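Local coordinates for peptidase M16 domain protein (Alicyclobacillus acidocaldarius subsp. acidocaldarius DSM 446, PDB 4XEA) that is a putative metallopeptidase of the M16 (insulinase-like) family that binds a metal ion and probably hydrolyses peptide bonds, at residues Y39-R44 / D57-L63; A45-D49 / L183-F188. All coordinates share one frame. Residues are numbered along the deposited sequence.

In the fold
Interactions 1 and 2 are neighbours, with centres 11 Å apart on the same side of the chain's centre. Their segments alternate along the chain: 39-44, then 45-49, then 57-63, then 183-188. The loop 39-44 runs straight into strand 45-48. The two are packed against helices 59-66 and 178-188 respectively. The contacts touch directly. The ring of Y39 lies on F188, Y39 CG to F188 CG 3.4 Å, and I59 and Y39 both meet C184. Together they join a small three-stranded sheet, the metal-binding helix and helix 178-188 into one core. Interaction 1 holds H61 of the nickel site; interaction 2 lies farther from the chain's centre.

Interaction 1. Residues Y39-R44 / D57-L63. With NI (nickel (II) ion), chain C.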
loop_
_atom_site.group_PDB
_atom_site.type_symbol
_atom_site.label_atom_id
_atom_site.label_comp_id
_atom_site.label_asym_id
_atom_site.label_seq_id
_atom_site.Cartn_x
_atom_site.Cartn_y
_atom_site.Cartn_z
ATOM N N TYR A 39 -8.286 -12.529 21.084
ATOM C CA TYR A 39 -7.844 -11.747 22.231
ATOM C C TYR A 39 -7.231 -10.467 21.693
ATOM O O TYR A 39 -6.304 -10.504 20.860
ATOM C CB TYR A 39 -6.804 -12.513 23.016
ATOM C CG TYR A 39 -6.251 -11.765 24.220
ATOM C CD1 TYR A 39 -7.096 -11.172 25.146
ATOM C CD2 TYR A 39 -4.888 -11.673 24.438
ATOM C CE1 TYR A 39 -6.615 -10.502 26.253
ATOM C CE2 TYR A 39 -4.381 -11.008 25.561
ATOM C CZ TYR A 39 -5.252 -10.451 26.469
ATOM O OH TYR A 39 -4.772 -9.821 27.581
ATOM N N GLY A 40 -7.725 -9.316 22.132
ATOM C CA GLY A 40 -7.121 -8.052 21.710
ATOM C C GLY A 40 -7.174 -7.008 22.782
ATOM O O GLY A 40 -7.425 -7.331 23.940
ATOM N N SER A 41 -6.999 -5.748 22.375
ATOM C CA SER A 41 -6.859 -4.638 23.324
ATOM C C SER A 41 -8.092 -4.421 24.180
ATOM O O SER A 41 -7.960 -3.919 25.317
ATOM C CB SER A 41 -6.476 -3.314 22.624
ATOM O OG SER A 41 -7.492 -2.846 21.730
ATOM N N VAL A 42 -9.273 -4.782 23.672
ATOM C CA VAL A 42 -10.492 -4.493 24.405
ATOM C C VAL A 42 -10.878 -5.546 25.441
ATOM O O VAL A 42 -11.800 -5.321 26.205
ATOM C CB VAL A 42 -11.697 -4.126 23.517
ATOM C CG1 VAL A 42 -11.352 -2.875 22.632
ATOM C CG2 VAL A 42 -12.221 -5.328 22.725
ATOM N N ASP A 43 -10.144 -6.662 25.480
ATOM C CA ASP A 43 -10.419 -7.739 26.436
ATOM C C ASP A 43 -9.778 -7.412 27.781
ATOM O O ASP A 43 -8.881 -8.107 28.255
ATOM C CB ASP A 43 -9.913 -9.073 25.880
ATOM C CG ASP A 43 -10.745 -9.560 24.742
ATOM O OD1 ASP A 43 -11.949 -9.816 25.009
ATOM O OD2 ASP A 43 -10.210 -9.670 23.588
ATOM N N ARG A 44 -10.233 -6.307 28.379
ATOM C CA ARG A 44 -9.714 -5.837 29.655
ATOM C C ARG A 44 -10.149 -6.744 30.820
ATOM O O ARG A 44 -9.397 -6.950 31.760
ATOM C CB ARG A 44 -10.235 -4.415 29.907
ATOM C CG ARG A 44 -9.823 -3.796 31.214
ATOM C CD ARG A 44 -10.582 -2.485 31.476
ATOM N NE ARG A 44 -10.118 -1.412 30.611
ATOM C CZ ARG A 44 -10.790 -0.283 30.374
ATOM N NH1 ARG A 44 -12.019 -0.093 30.876
ATOM N NH2 ARG A 44 -10.244 0.645 29.585
ATOM N N ASP A 57 -4.799 -1.931 30.998
ATOM C CA ASP A 57 -4.803 -1.874 29.559
ATOM C C ASP A 57 -3.409 -2.100 28.992
ATOM O O ASP A 57 -2.413 -1.689 29.587
ATOM C CB ASP A 57 -5.397 -0.547 29.092
ATOM C CG ASP A 57 -6.919 -0.512 29.259
ATOM O OD1 ASP A 57 -7.577 -1.553 29.018
ATOM O OD2 ASP A 57 -7.450 0.539 29.647
ATOM N N GLY A 58 -3.340 -2.777 27.844
ATOM C CA GLY A 58 -2.071 -2.932 27.151
ATOM C C GLY A 58 -1.582 -4.350 27.011
ATOM O O GLY A 58 -0.562 -4.562 26.377
ATOM N N ILE A 59 -2.291 -5.341 27.561
ATOM C CA ILE A 59 -1.697 -6.667 27.682
ATOM C C ILE A 59 -1.606 -7.415 26.386
ATOM O O ILE A 59 -0.547 -7.993 26.132
ATOM C CB ILE A 59 -2.317 -7.549 28.815
ATOM C CG1 ILE A 59 -1.951 -6.912 30.164
ATOM C CG2 ILE A 59 -1.719 -8.982 28.774
ATOM C CD1 ILE A 59 -2.454 -7.678 31.396
ATOM N N ALA A 60 -2.665 -7.408 25.570
ATOM C CA ALA A 60 -2.619 -8.055 24.258
ATOM C C ALA A 60 -1.361 -7.619 23.484
ATOM O O ALA A 60 -0.622 -8.445 22.929
ATOM C CB ALA A 60 -3.890 -7.793 23.445
ATOM N N HIS A 61 -1.108 -6.318 23.508
ATOM C CA HIS A 61 -0.016 -5.713 22.724
ATOM C C HIS A 61 1.364 -5.960 23.350
ATOM O O HIS A 61 2.358 -6.145 22.641
ATOM C CB HIS A 61 -0.316 -4.232 22.584
ATOM C CG HIS A 61 0.821 -3.432 22.086
ATOM N ND1 HIS A 61 1.657 -2.743 22.937
ATOM C CD2 HIS A 61 1.300 -3.236 20.836
ATOM C CE1 HIS A 61 2.590 -2.136 22.233
ATOM N NE2 HIS A 61 2.383 -2.401 20.956
ATOM N N PHE A 62 1.420 -5.966 24.678
ATOM C CA PHE A 62 2.644 -6.364 25.412
ATOM C C PHE A 62 3.050 -7.811 25.034
ATOM O O PHE A 62 4.218 -8.097 24.705
ATOM C CB PHE A 62 2.379 -6.228 26.915
ATOM C CG PHE A 62 3.615 -6.026 27.755
ATOM C CD1 PHE A 62 4.597 -6.990 27.816
ATOM C CD2 PHE A 62 3.750 -4.892 28.547
ATOM C CE1 PHE A 62 5.729 -6.803 28.618
ATOM C CE2 PHE A 62 4.871 -4.705 29.343
ATOM C CZ PHE A 62 5.853 -5.654 29.376
ATOM N N LEU A 63 2.087 -8.723 25.055
ATOM C CA LEU A 63 2.346 -10.120 24.660
ATOM C C LEU A 63 2.835 -10.192 23.200
ATOM O O LEU A 63 3.761 -10.946 22.890
ATOM C CB LEU A 63 1.109 -10.999 24.848
ATOM C CG LEU A 63 0.656 -11.264 26.287
ATOM C CD1 LEU A 63 -0.633 -12.064 26.247
ATOM C CD2 LEU A 63 1.788 -12.033 27.087
HETATM NI NI NI C . 4.011 -2.177 19.464
HETATM O O HOH W 1 -5.531 -6.622 26.124
HETATM O O HOH W 2 -5.210 -3.328 25.968
HETATM O O HOH W 3 -7.386 -4.015 28.055
HETATM O O HOH W 4 5.486 -2.054 17.523
#
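Y39 lays its ring over A60. The methyl CB of A60 sits 4.2 Å from the ring centroid of Y39, 24° off the normal, which makes a CH-pi contact. At the ring edge Y39 OH is 3.4 Å from I59 CG2, and Y39 CE2 is 4.0 Å from L63 CD1. The backbone comes close too: G40 C is 3.4 Å from A60 CB.

A type I turn from G40 to D43 reverses the loop. It is closed by D43 N to G40 O (3.2 Å), and D43 OD2 accepts from G40 N (2.9 Å). Three waters fill the gap to the helix start. One links G40 O to A60 N. A second links S41 O to G58 N, and a third links S41 O to D57 OD1. At the far end R44 and D57 form a two-pronged salt bridge, R44 NE to D57 OD1 3.0 Å and R44 NH2 to D57 OD2 2.8 Å.

G58 is the N-cap of the helix. Its phi of 117° would jam a CB against the carbonyl before it.

H61 turns its ring end away from the loop and binds nickel through NE2 at 2.2 Å. H65 and E136 complete the protein ligands. This is the metal-binding helix with the HxxEH motif of family M16, whose members usually hold zinc.

The contact is buried. F188 of helix 178-188 stacks on the other face of Y39, H61 and F62 touch helix 123-141, and A60 and H61 meet T90 on strand 84-90.

Interaction 2. Residues A45-D49 / L183-F188; sequences AFRTD and LCYDTF
Strand 45-48 is extended and ends at D49, which turns to phi/psi 46°/40°. Residues 183-188 are the last turns of helix 178-188. The axes of the two segments approach to 10.5 Å, and their N-to-C directions make 64°. The nearest CA pairs are F46 with C184 at 9.7 Å and T48 with T187 at 7.4 Å, so the strand comes nearer the helix toward T48.

F46 and T48 point toward the helix; A45 and R47 point away. F46 takes the p rotamer (chi1 56°, chi2 -85°) and fills the gap. F188, chi1 m, brings its ring edge to the face of F46. This is a T-shaped (edge-to-face) pair with centroids 5.0 Å apart and planes at 80°; F46 CE1 to F188 CE1 is 3.8 Å. F46 CZ lies 4.0 Å from L183 CD2 and 3.9 Å from C184 SG, an oblique sulfur-aromatic contact. F46 CE2 is 4.2 Å from T187 CG2.

T48 CG2 rests 3.7 Å from T187 OG1. That hydroxyl donates to L183 O (2.8 Å) within the helix. T48 OG1 bonds to A225 O. The helix end thus packs on one face of a short antiparallel sheet, mainly through the F46 ring, with the T48/T187 contact beside it.

Strand 45-48 is the middle of that sheet, between 51-54 and 227-229. H53 also meets F46. On the helix, C184 touches I59 and Y185 touches L63, both on helix 59-66.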
loop_
_atom_site.group_PDB
_atom_site.type_symbol
_atom_site.label_atom_id
_atom_site.label_comp_id
_atom_site.label_asym_id
_atom_site.label_seq_id
_atom_site.Cartn_x
_atom_site.Cartn_y
_atom_site.Cartn_z
ATOM N N ALA A 45 -11.384 -7.225 30.784
ATOM C CA ALA A 45 -11.908 -8.011 31.894
ATOM C C ALA A 45 -12.502 -9.315 31.383
ATOM O O ALA A 45 -13.056 -9.390 30.259
ATOM C CB ALA A 45 -12.981 -7.203 32.674
ATOM N N PHE A 46 -12.415 -10.330 32.227
ATOM C CA PHE A 46 -12.837 -11.657 31.850
ATOM C C PHE A 46 -12.878 -12.537 33.096
ATOM O O PHE A 46 -12.285 -12.218 34.129
ATOM C CB PHE A 46 -11.919 -12.284 30.793
ATOM C CG PHE A 46 -10.468 -12.337 31.190
ATOM C CD1 PHE A 46 -9.632 -11.247 30.971
ATOM C CD2 PHE A 46 -9.934 -13.478 31.819
ATOM C CE1 PHE A 46 -8.299 -11.294 31.364
ATOM C CE2 PHE A 46 -8.610 -13.546 32.183
ATOM C CZ PHE A 46 -7.777 -12.439 31.955
ATOM N N ARG A 47 -13.606 -13.637 32.970
ATOM C CA ARG A 47 -13.661 -14.670 33.988
ATOM C C ARG A 47 -13.123 -15.945 33.383
ATOM O O ARG A 47 -13.456 -16.294 32.231
ATOM C CB ARG A 47 -15.098 -14.931 34.427
ATOM C CG ARG A 47 -15.233 -16.012 35.528
ATOM C CD ARG A 47 -16.642 -16.665 35.448
ATOM N NE ARG A 47 -16.905 -17.577 36.543
ATOM C CZ ARG A 47 -17.201 -17.182 37.778
ATOM N NH1 ARG A 47 -17.289 -15.878 38.066
ATOM N NH2 ARG A 47 -17.422 -18.093 38.716
ATOM N N THR A 48 -12.274 -16.639 34.136
ATOM C CA THR A 48 -11.717 -17.910 33.697
ATOM C C THR A 48 -11.313 -18.685 34.953
ATOM O O THR A 48 -11.019 -18.090 35.992
ATOM C CB THR A 48 -10.516 -17.729 32.755
ATOM O OG1 THR A 48 -10.246 -18.961 32.082
ATOM C CG2 THR A 48 -9.267 -17.295 33.515
ATOM N N ASP A 49 -11.440 -20.010 34.863
ATOM C CA ASP A 49 -11.146 -20.917 35.972
ATOM C C ASP A 49 -11.760 -20.395 37.252
ATOM O O ASP A 49 -11.161 -20.446 38.312
ATOM C CB ASP A 49 -9.638 -21.161 36.115
ATOM C CG ASP A 49 -9.322 -22.317 37.091
ATOM O OD1 ASP A 49 -9.792 -23.455 36.861
ATOM O OD2 ASP A 49 -8.639 -22.084 38.112
ATOM N N LEU A 183 -0.937 -15.003 32.969
ATOM C CA LEU A 183 -2.345 -15.391 33.086
ATOM C C LEU A 183 -3.042 -15.185 31.743
ATOM O O LEU A 183 -3.701 -16.089 31.231
ATOM C CB LEU A 183 -3.043 -14.565 34.147
ATOM C CG LEU A 183 -4.575 -14.672 34.071
ATOM C CD1 LEU A 183 -5.017 -16.049 34.606
ATOM C CD2 LEU A 183 -5.192 -13.551 34.846
ATOM N N CYS A 184 -2.875 -13.997 31.157
ATOM C CA CYS A 184 -3.524 -13.704 29.890
ATOM C C CYS A 184 -3.011 -14.599 28.797
ATOM O O CYS A 184 -3.801 -15.061 27.995
ATOM C CB CYS A 184 -3.409 -12.228 29.518
ATOM S SG CYS A 184 -4.272 -11.226 30.675
ATOM N N TYR A 185 -1.714 -14.899 28.787
ATOM C CA TYR A 185 -1.168 -15.782 27.767
ATOM C C TYR A 185 -1.745 -17.199 27.932
ATOM O O TYR A 185 -2.151 -17.816 26.950
ATOM C CB TYR A 185 0.377 -15.837 27.808
ATOM C CG TYR A 185 0.963 -16.817 26.821
ATOM C CD1 TYR A 185 1.411 -18.085 27.228
ATOM C CD2 TYR A 185 1.077 -16.486 25.482
ATOM C CE1 TYR A 185 1.920 -18.972 26.319
ATOM C CE2 TYR A 185 1.573 -17.366 24.575
ATOM C CZ TYR A 185 2.000 -18.595 24.984
ATOM O OH TYR A 185 2.506 -19.442 24.056
ATOM N N ASP A 186 -1.778 -17.702 29.164
ATOM C CA ASP A 186 -2.295 -19.048 29.398
ATOM C C ASP A 186 -3.787 -19.109 29.054
ATOM O O ASP A 186 -4.245 -20.102 28.507
ATOM C CB ASP A 186 -2.026 -19.559 30.843
ATOM C CG ASP A 186 -0.576 -19.993 31.073
ATOM O OD1 ASP A 186 0.242 -20.199 30.110
ATOM O OD2 ASP A 186 -0.243 -20.160 32.275
ATOM N N THR A 187 -4.527 -18.035 29.313
ATOM C CA THR A 187 -5.966 -18.029 29.086
ATOM C C THR A 187 -6.314 -17.938 27.597
ATOM O O THR A 187 -7.216 -18.645 27.135
ATOM C CB THR A 187 -6.627 -16.868 29.822
ATOM O OG1 THR A 187 -6.362 -16.984 31.224
ATOM C CG2 THR A 187 -8.160 -16.816 29.590
ATOM N N PHE A 188 -5.617 -17.069 26.863
ATOM C CA PHE A 188 -6.045 -16.684 25.520
ATOM C C PHE A 188 -5.258 -17.302 24.404
ATOM O O PHE A 188 -5.708 -17.288 23.277
ATOM C CB PHE A 188 -6.031 -15.154 25.371
ATOM C CG PHE A 188 -7.114 -14.466 26.155
ATOM C CD1 PHE A 188 -6.822 -13.830 27.348
ATOM C CD2 PHE A 188 -8.429 -14.468 25.708
ATOM C CE1 PHE A 188 -7.818 -13.195 28.101
ATOM C CE2 PHE A 188 -9.433 -13.809 26.421
ATOM C CZ PHE A 188 -9.133 -13.162 27.622
#